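Local coordinates for uncharacterized protein (PDB 3P8A) that is of uncharacterised function but belongs to the glyoxalase-like (VOC) family, probably built from that family's paired beta-alpha-beta-beta-beta modules, at residues Thr193-Ser198 with Tyr234-Asp239; Trp211-Ile216 with Ile227-Asp232. All blocks are in the same frame, centred on the assembly; numbering follows the deposited sequence.

Contact 1. Residues Thr193-Ser198 with Tyr234-Asp239; sequences TVIVKS and YFRIED
E238 reaches the neighbouring strand because its CG stands between its own backbone N and carbonyl carbon (chi1 60°) and the chain then runs extended. This swings the carboxylate across I195, with E238 CD 3.7 Å from I195 CG2, and brings E238 OE1 3.4 Å from K197 CE. The ammonium stays farther off, K197 NZ to E238 OE1 being 4.4 Å, too long for a salt bridge. On the other face of the sheet, I237 folds at chi2 (-60°), which lays I237 CD1 3.7 Å from V196 CB, the two side chains pointing the same way. W208 of helix 201-212 touches both. Strands 189-198, which carries 193-198, and 234-239 are the first and fourth of a beta-alpha-beta-beta-beta unit, the VOC-type module, and close it as a parallel pair within a larger mixed sheet. V194 and V196 use both N and O toward this partner and S198 its N, while I195 and K197 bond to strand 244-252. Five backbone bonds result; the shortest, V196 N to R236 O at 2.7 Å, is nearly straight (172° at the hydrogen). Where the strands end, water 1 donates to both S198 O and D239 OD1, the latter also salt-bridged to R201.

Contact 2. Residues Trp211-Ile216 with Ile227-Asp232; sequences WFDMDI and ILKNDD
K229 reaches from its beta turn to D213 and D215, and its side chain can be traced atom by atom. From CB the chain sets out with CG beside the backbone N, and K229 CG comes 3.6 Å from D215 OD2. K229 CD then passes the backbone oxygen of D213, 3.3 Å from D213 O, and K229 CE lies 3.5 Å from D213 OD2. Only at the last torsion does the otherwise extended chain bend (chi4 60°), turning NZ back between the two acidic residues. There K229 NZ donates to D213 O at 2.9 Å, from well above the carbonyl plane, and to D215 OD1 at 2.8 Å, 54° out of the carboxylate plane. D213 OD2 adds a longer salt bridge to the same ammonium, so one charge is shared by two carboxylates and a carbonyl.

That carbonyl belongs to D213, the first residue after helix 201-212 to leave helical geometry, with positive phi (54°), and the chain turns into strand 215-219, an outermost strand of the seven-stranded mixed sheet. D215 and I227 form an antiparallel hydrogen-bonded pair, as expected for the hairpin of strands 215-219 and 223-227 in a VOC-type beta-alpha-beta-beta-beta module. D215 N to I227 O measures 2.8 Å, and the return bond, I227 N to D215 O, 3.0 Å. Apolar packing is supplied by M214, L228 and F212, all buried. Selenomethionine M214, extended beyond CG, crosses L228 and sets M214 CE 3.8 Å from L228 CD2, a methyl that also packs against F212 CB. Water 2 joins F212 to the turn, donating to F212 O and accepting from K229 N, while water 3 donates to D215 OD2.

Contacts 1 and 2 belong to one module: strand 189-198 leads through helix 201-212 into contact 2, and the chain leaves 227-232 to enter strand 234-239 of contact 1. Their centres lie about 14 Å apart, yet side chains join them directly. F235 of contact 1 packs on contact 2, with F235 CE2 3.8 Å from L228 CD1 and F235 CD2 4.0 Å from M214 CE, while Y234 CE1 packs 3.7 Å from I227 CD1. I110 on F235 and L112 on L228 bring strand 106-113 of the eight-stranded sheet against this apolar side. No active site is established; a tetraethylene glycol, probably from crystallisation, lies about 4 Å from the D239 side chain at contact 1.

Contact 1. Residues Thr193-Ser198 with Tyr234-Asp239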
ATOM      1  N   THR A 193       9.920  -0.546   7.883  1.00 12.22           N
ATOM      2  CA  THR A 193      10.340   0.290   6.768  1.00 11.51           C
ATOM      3  C   THR A 193       9.797  -0.231   5.466  1.00 12.34           C
ATOM      4  O   THR A 193       9.690  -1.438   5.263  1.00  8.66           O
ATOM      5  CB  THR A 193      11.893   0.335   6.706  1.00 20.87           C
ATOM      6  OG1 THR A 193      12.408   0.710   7.975  1.00 24.10           O
ATOM      7  CG2 THR A 193      12.436   1.309   5.648  1.00 17.94           C
ATOM      8  N   VAL A 194       9.523   0.696   4.567  1.00  9.38           N
ATOM      9  CA  VAL A 194       9.115   0.448   3.198  1.00  9.24           C
ATOM     10  C   VAL A 194      10.197   1.099   2.360  1.00 10.64           C
ATOM     11  O   VAL A 194      10.510   2.295   2.540  1.00  9.16           O
ATOM     12  CB  VAL A 194       7.685   0.960   2.861  1.00 14.02           C
ATOM     13  CG1 VAL A 194       7.389   0.830   1.359  1.00 14.53           C
ATOM     14  CG2 VAL A 194       6.656   0.180   3.648  1.00 13.94           C
ATOM     15  N   ILE A 195      10.835   0.273   1.524  1.00  5.35           N
ATOM     16  CA  ILE A 195      11.891   0.728   0.651  1.00  6.51           C
ATOM     17  C   ILE A 195      11.376   0.879  -0.776  1.00 12.18           C
ATOM     18  O   ILE A 195      10.817  -0.066  -1.369  1.00 11.47           O
ATOM     19  CB  ILE A 195      13.195  -0.127   0.749  1.00  8.03           C
ATOM     20  CG1 ILE A 195      13.737  -0.123   2.194  1.00  8.15           C
ATOM     21  CG2 ILE A 195      14.262   0.461  -0.201  1.00  6.69           C
ATOM     22  CD1 ILE A 195      15.117  -0.889   2.396  1.00 19.28           C
ATOM     23  N   VAL A 196      11.588   2.081  -1.320  1.00  7.89           N
ATOM     24  CA  VAL A 196      11.194   2.482  -2.650  1.00  7.09           C
ATOM     25  C   VAL A 196      12.468   2.812  -3.429  1.00 10.20           C
ATOM     26  O   VAL A 196      13.349   3.530  -2.917  1.00  9.17           O
ATOM     27  CB  VAL A 196      10.229   3.712  -2.586  1.00 11.77           C
ATOM     28  CG1 VAL A 196       9.891   4.238  -3.971  1.00 11.31           C
ATOM     29  CG2 VAL A 196       8.947   3.393  -1.812  1.00 11.76           C
ATOM     30  N   LYS A 197      12.592   2.239  -4.646  1.00  5.73           N
ATOM     31  CA  LYS A 197      13.700   2.540  -5.529  1.00  5.24           C
ATOM     32  C   LYS A 197      13.164   3.570  -6.509  1.00  9.81           C
ATOM     33  O   LYS A 197      12.056   3.389  -7.021  1.00  8.19           O
ATOM     34  CB  LYS A 197      14.228   1.260  -6.220  1.00  8.71           C
ATOM     35  CG  LYS A 197      15.387   0.670  -5.422  1.00 10.69           C
ATOM     36  CD  LYS A 197      15.884  -0.656  -5.900  1.00 16.08           C
ATOM     37  CE  LYS A 197      17.168  -1.010  -5.166  1.00 27.24           C
ATOM     38  NZ  LYS A 197      17.773  -2.276  -5.647  1.00 42.56           N
ATOM     39  N   SER A 198      13.885   4.685  -6.719  1.00  7.42           N
ATOM     40  CA  SER A 198      13.402   5.700  -7.656  1.00  6.73           C
ATOM     41  C   SER A 198      14.485   6.182  -8.613  1.00 11.41           C
ATOM     42  O   SER A 198      15.603   6.477  -8.174  1.00 11.41           O
ATOM     43  CB  SER A 198      12.819   6.889  -6.911  1.00  4.90           C
ATOM     44  OG  SER A 198      12.393   7.868  -7.846  1.00 10.17           O
ATOM     45  N   TYR A 234       9.298   3.889   8.654  1.00  9.24           N
ATOM     46  CA  TYR A 234      10.201   4.692   7.837  1.00  9.42           C
ATOM     47  C   TYR A 234       9.912   4.417   6.375  1.00 10.94           C
ATOM     48  O   TYR A 234       9.494   3.313   6.029  1.00 10.54           O
ATOM     49  CB  TYR A 234      11.671   4.435   8.190  1.00 12.39           C
ATOM     50  CG  TYR A 234      12.002   4.965   9.561  1.00 18.16           C
ATOM     51  CD1 TYR A 234      12.373   6.290   9.744  1.00 20.37           C
ATOM     52  CD2 TYR A 234      11.808   4.181  10.697  1.00 20.89           C
ATOM     53  CE1 TYR A 234      12.621   6.803  11.009  1.00 20.81           C
ATOM     54  CE2 TYR A 234      12.055   4.685  11.968  1.00 22.69           C
ATOM     55  CZ  TYR A 234      12.449   6.002  12.120  1.00 27.98           C
ATOM     56  OH  TYR A 234      12.698   6.523  13.368  1.00 29.00           O
ATOM     57  N   PHE A 235      10.075   5.435   5.540  1.00  5.96           N
ATOM     58  CA  PHE A 235       9.915   5.365   4.095  1.00  5.79           C
ATOM     59  C   PHE A 235      11.255   5.717   3.508  1.00 10.26           C
ATOM     60  O   PHE A 235      11.695   6.868   3.603  1.00 10.27           O
ATOM     61  CB  PHE A 235       8.801   6.313   3.591  1.00  7.86           C
ATOM     62  CG  PHE A 235       7.476   5.929   4.176  1.00 10.42           C
ATOM     63  CD1 PHE A 235       6.760   4.842   3.668  1.00 12.87           C
ATOM     64  CD2 PHE A 235       7.002   6.553   5.331  1.00 11.93           C
ATOM     65  CE1 PHE A 235       5.554   4.443   4.253  1.00 12.35           C
ATOM     66  CE2 PHE A 235       5.801   6.136   5.923  1.00 14.42           C
ATOM     67  CZ  PHE A 235       5.089   5.089   5.377  1.00 11.86           C
ATOM     68  N   ARG A 236      11.952   4.709   2.983  1.00  5.56           N
ATOM     69  CA  ARG A 236      13.250   4.928   2.402  1.00  6.55           C
ATOM     70  C   ARG A 236      13.125   4.988   0.903  1.00 10.24           C
ATOM     71  O   ARG A 236      12.670   4.018   0.292  1.00 11.16           O
ATOM     72  CB  ARG A 236      14.255   3.834   2.859  1.00  5.35           C
ATOM     73  CG  ARG A 236      15.644   4.003   2.208  1.00  8.41           C
ATOM     74  CD  ARG A 236      16.683   3.159   2.886  1.00 10.78           C
ATOM     75  NE  ARG A 236      16.935   3.657   4.236  1.00 12.22           N
ATOM     76  CZ  ARG A 236      17.843   3.178   5.075  1.00 10.07           C
ATOM     77  NH1 ARG A 236      18.606   2.156   4.724  1.00  8.54           N
ATOM     78  NH2 ARG A 236      18.000   3.727   6.269  1.00  7.17           N
ATOM     79  N   ILE A 237      13.505   6.134   0.315  1.00  6.30           N
ATOM     80  CA  ILE A 237      13.539   6.355  -1.138  1.00  6.63           C
ATOM     81  C   ILE A 237      15.018   6.311  -1.481  1.00 14.02           C
ATOM     82  O   ILE A 237      15.795   7.115  -0.970  1.00 13.59           O
ATOM     83  CB  ILE A 237      12.904   7.715  -1.590  1.00  9.83           C
ATOM     84  CG1 ILE A 237      11.555   8.061  -0.871  1.00 12.69           C
ATOM     85  CG2 ILE A 237      12.818   7.850  -3.132  1.00  7.32           C
ATOM     86  CD1 ILE A 237      10.373   7.072  -1.047  1.00 21.47           C
ATOM     87  N   GLU A 238      15.418   5.323  -2.272  1.00 12.18           N
ATOM     88  CA  GLU A 238      16.793   5.182  -2.666  1.00 12.10           C
ATOM     89  C   GLU A 238      16.955   5.227  -4.168  1.00 13.58           C
ATOM     90  O   GLU A 238      16.051   4.859  -4.922  1.00 10.50           O
ATOM     91  CB  GLU A 238      17.485   3.976  -2.010  1.00 14.28           C
ATOM     92  CG  GLU A 238      16.896   2.615  -2.303  1.00 30.43           C
ATOM     93  CD  GLU A 238      17.593   1.471  -1.595  1.00 49.27           C
ATOM     94  OE1 GLU A 238      17.509   0.331  -2.103  1.00 47.95           O
ATOM     95  OE2 GLU A 238      18.189   1.702  -0.519  1.00 44.27           O
ATOM     96  N   ASP A 239      18.105   5.733  -4.595  1.00 10.45           N
ATOM     97  CA  ASP A 239      18.454   5.828  -6.006  1.00  9.93           C
ATOM     98  C   ASP A 239      18.517   4.406  -6.571  1.00 15.88           C
ATOM     99  O   ASP A 239      19.007   3.503  -5.906  1.00 14.01           O
ATOM    100  CB  ASP A 239      19.840   6.471  -6.151  1.00 10.53           C
ATOM    101  CG  ASP A 239      19.898   7.931  -5.764  1.00 11.38           C
ATOM    102  OD1 ASP A 239      18.858   8.609  -5.853  1.00 10.69           O
ATOM    103  OD2 ASP A 239      20.995   8.403  -5.391  1.00 15.90           O
TER
HETATM  104  O   HOH W   1      17.143   8.835  -8.106  1.00  7.17           O

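Contact 2. Residues Trp211-Ile216 with Ile227-Asp232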
ATOM      1  N   TRP A 211       2.626  16.155  -0.434  1.00 15.86           N
ATOM      2  CA  TRP A 211       1.373  15.421  -0.322  1.00 15.20           C
ATOM      3  C   TRP A 211       1.087  14.802   1.048  1.00 18.68           C
ATOM      4  O   TRP A 211      -0.061  14.800   1.487  1.00 17.49           O
ATOM      5  CB  TRP A 211       1.312  14.321  -1.381  1.00 13.15           C
ATOM      6  CG  TRP A 211       1.506  14.761  -2.804  1.00 13.57           C
ATOM      7  CD1 TRP A 211       1.138  15.952  -3.359  1.00 16.56           C
ATOM      8  CD2 TRP A 211       1.970  13.941  -3.887  1.00 12.39           C
ATOM      9  NE1 TRP A 211       1.399  15.947  -4.712  1.00 15.08           N
ATOM     10  CE2 TRP A 211       1.908  14.723  -5.062  1.00 15.37           C
ATOM     11  CE3 TRP A 211       2.478  12.628  -3.968  1.00 12.66           C
ATOM     12  CZ2 TRP A 211       2.347  14.246  -6.299  1.00 13.83           C
ATOM     13  CZ3 TRP A 211       2.900  12.151  -5.196  1.00 13.43           C
ATOM     14  CH2 TRP A 211       2.837  12.951  -6.344  1.00 14.05           C
ATOM     15  N   PHE A 212       2.098  14.262   1.710  1.00 14.34           N
ATOM     16  CA  PHE A 212       1.857  13.542   2.971  1.00 13.23           C
ATOM     17  C   PHE A 212       2.294  14.214   4.240  1.00 16.87           C
ATOM     18  O   PHE A 212       2.210  13.600   5.310  1.00 13.93           O
ATOM     19  CB  PHE A 212       2.359  12.086   2.860  1.00 13.05           C
ATOM     20  CG  PHE A 212       2.008  11.437   1.540  1.00 12.25           C
ATOM     21  CD1 PHE A 212       0.675  11.257   1.164  1.00 13.71           C
ATOM     22  CD2 PHE A 212       3.003  11.043   0.657  1.00 11.40           C
ATOM     23  CE1 PHE A 212       0.348  10.696  -0.070  1.00 14.73           C
ATOM     24  CE2 PHE A 212       2.679  10.487  -0.584  1.00 14.27           C
ATOM     25  CZ  PHE A 212       1.352  10.314  -0.940  1.00 13.99           C
ATOM     26  N   ASP A 213       2.810  15.467   4.129  1.00 16.45           N
ATOM     27  CA  ASP A 213       3.256  16.258   5.271  1.00 17.14           C
ATOM     28  C   ASP A 213       4.273  15.474   6.120  1.00 17.52           C
ATOM     29  O   ASP A 213       4.204  15.450   7.351  1.00 15.83           O
ATOM     30  CB  ASP A 213       2.026  16.697   6.110  1.00 20.55           C
ATOM     31  CG  ASP A 213       2.034  18.165   6.446  1.00 46.82           C
ATOM     32  OD1 ASP A 213       1.177  18.906   5.900  1.00 49.79           O
ATOM     33  OD2 ASP A 213       2.912  18.586   7.231  1.00 58.76           O
HETATM   34  N   MSE A 214       5.185  14.776   5.440  1.00 13.48           N
HETATM   35  CA  MSE A 214       6.175  13.935   6.087  1.00 12.02           C
HETATM   36  C   MSE A 214       7.363  14.739   6.617  1.00 18.79           C
HETATM   37  O   MSE A 214       7.549  15.888   6.225  1.00 19.51           O
HETATM   38  CB  MSE A 214       6.654  12.855   5.095  1.00 12.95           C
HETATM   39  CG  MSE A 214       5.670  11.712   4.916  1.00 18.22           C
HETATM   40 SE   MSE A 214       6.322  10.442   3.574  1.00 24.49          SE
HETATM   41  CE  MSE A 214       4.781   9.219   3.382  1.00 21.34           C
ATOM     42  N   ASP A 215       8.139  14.144   7.527  1.00 15.55           N
ATOM     43  CA  ASP A 215       9.351  14.734   8.095  1.00 15.39           C
ATOM     44  C   ASP A 215      10.553  14.030   7.444  1.00 18.66           C
ATOM     45  O   ASP A 215      10.430  12.874   7.035  1.00 16.43           O
ATOM     46  CB  ASP A 215       9.402  14.544   9.625  1.00 17.83           C
ATOM     47  CG  ASP A 215       8.400  15.362  10.455  1.00 29.20           C
ATOM     48  OD1 ASP A 215       8.133  16.531  10.091  1.00 31.26           O
ATOM     49  OD2 ASP A 215       7.939  14.852  11.496  1.00 35.31           O
ATOM     50  N   ILE A 216      11.674  14.759   7.293  1.00 16.53           N
ATOM     51  CA  ILE A 216      12.924  14.244   6.739  1.00 17.32           C
ATOM     52  C   ILE A 216      13.690  13.656   7.908  1.00 19.39           C
ATOM     53  O   ILE A 216      13.860  14.315   8.934  1.00 19.27           O
ATOM     54  CB  ILE A 216      13.761  15.323   5.985  1.00 21.05           C
ATOM     55  CG1 ILE A 216      12.950  15.993   4.864  1.00 22.35           C
ATOM     56  CG2 ILE A 216      15.084  14.745   5.423  1.00 21.71           C
ATOM     57  CD1 ILE A 216      13.174  17.483   4.743  1.00 29.43           C
ATOM     58  N   ILE A 227       9.406  10.057   7.211  1.00 11.04           N
ATOM     59  CA  ILE A 227       8.521   9.507   8.226  1.00 11.31           C
ATOM     60  C   ILE A 227       7.226  10.319   8.261  1.00 14.80           C
ATOM     61  O   ILE A 227       7.263  11.535   8.083  1.00 12.42           O
ATOM     62  CB  ILE A 227       9.213   9.381   9.629  1.00 15.47           C
ATOM     63  CG1 ILE A 227       8.462   8.372  10.547  1.00 16.16           C
ATOM     64  CG2 ILE A 227       9.444  10.763  10.312  1.00 16.20           C
ATOM     65  CD1 ILE A 227       9.180   7.952  11.940  1.00 16.99           C
ATOM     66  N   LEU A 228       6.081   9.654   8.504  1.00 12.71           N
ATOM     67  CA  LEU A 228       4.815  10.366   8.668  1.00 12.14           C
ATOM     68  C   LEU A 228       4.848  10.963  10.070  1.00 15.64           C
ATOM     69  O   LEU A 228       5.479  10.397  10.958  1.00 14.10           O
ATOM     70  CB  LEU A 228       3.637   9.406   8.546  1.00 11.86           C
ATOM     71  CG  LEU A 228       3.303   8.899   7.168  1.00 14.57           C
ATOM     72  CD1 LEU A 228       2.540   7.589   7.264  1.00 14.20           C
ATOM     73  CD2 LEU A 228       2.505   9.930   6.379  1.00 17.67           C
ATOM     74  N   LYS A 229       4.187  12.104  10.280  1.00 16.48           N
ATOM     75  CA  LYS A 229       4.179  12.757  11.600  1.00 17.06           C
ATOM     76  C   LYS A 229       3.528  11.916  12.706  1.00 22.62           C
ATOM     77  O   LYS A 229       3.911  12.049  13.877  1.00 20.90           O
ATOM     78  CB  LYS A 229       3.494  14.132  11.519  1.00 19.33           C
ATOM     79  CG  LYS A 229       4.423  15.204  10.991  1.00 23.39           C
ATOM     80  CD  LYS A 229       3.665  16.430  10.492  1.00 26.09           C
ATOM     81  CE  LYS A 229       4.603  17.569  10.178  1.00 30.41           C
ATOM     82  NZ  LYS A 229       5.592  17.229   9.120  1.00 34.72           N
ATOM     83  N   ASN A 230       2.565  11.046  12.329  1.00 20.75           N
ATOM     84  CA  ASN A 230       1.772  10.252  13.274  1.00 20.60           C
ATOM     85  C   ASN A 230       1.929   8.747  13.160  1.00 23.47           C
ATOM     86  O   ASN A 230       1.031   7.997  13.558  1.00 22.75           O
ATOM     87  CB  ASN A 230       0.290  10.675  13.175  1.00 25.28           C
ATOM     88  CG  ASN A 230       0.107  12.161  13.360  1.00 47.32           C
ATOM     89  OD1 ASN A 230       0.219  12.680  14.470  1.00 43.18           O
ATOM     90  ND2 ASN A 230      -0.035  12.890  12.258  1.00 34.78           N
ATOM     91  N   ASP A 231       3.074   8.290  12.642  1.00 19.32           N
ATOM     92  CA  ASP A 231       3.357   6.864  12.526  1.00 20.26           C
ATOM     93  C   ASP A 231       4.858   6.579  12.649  1.00 23.75           C
ATOM     94  O   ASP A 231       5.674   7.454  12.344  1.00 22.63           O
ATOM     95  CB  ASP A 231       2.771   6.282  11.226  1.00 22.22           C
ATOM     96  CG  ASP A 231       2.508   4.791  11.296  1.00 31.98           C
ATOM     97  OD1 ASP A 231       2.957   4.146  12.278  1.00 35.66           O
ATOM     98  OD2 ASP A 231       1.845   4.267  10.385  1.00 29.94           O
ATOM     99  N   ASP A 232       5.217   5.371  13.091  1.00 22.31           N
ATOM    100  CA  ASP A 232       6.629   5.000  13.277  1.00 23.05           C
ATOM    101  C   ASP A 232       7.301   4.292  12.076  1.00 23.78           C
ATOM    102  O   ASP A 232       8.461   3.914  12.202  1.00 26.18           O
ATOM    103  CB  ASP A 232       6.871   4.166  14.569  1.00 26.81           C
ATOM    104  CG  ASP A 232       5.913   4.314  15.733  1.00 51.29           C
ATOM    105  OD1 ASP A 232       5.549   3.276  16.325  1.00 53.77           O
ATOM    106  OD2 ASP A 232       5.610   5.475  16.124  1.00 62.17           O
TER
HETATM  107  O   HOH W   2       2.260  13.172   8.051  1.00 19.69           O
HETATM  108  O   HOH W   3       7.516  12.507  12.671  1.00 40.37           O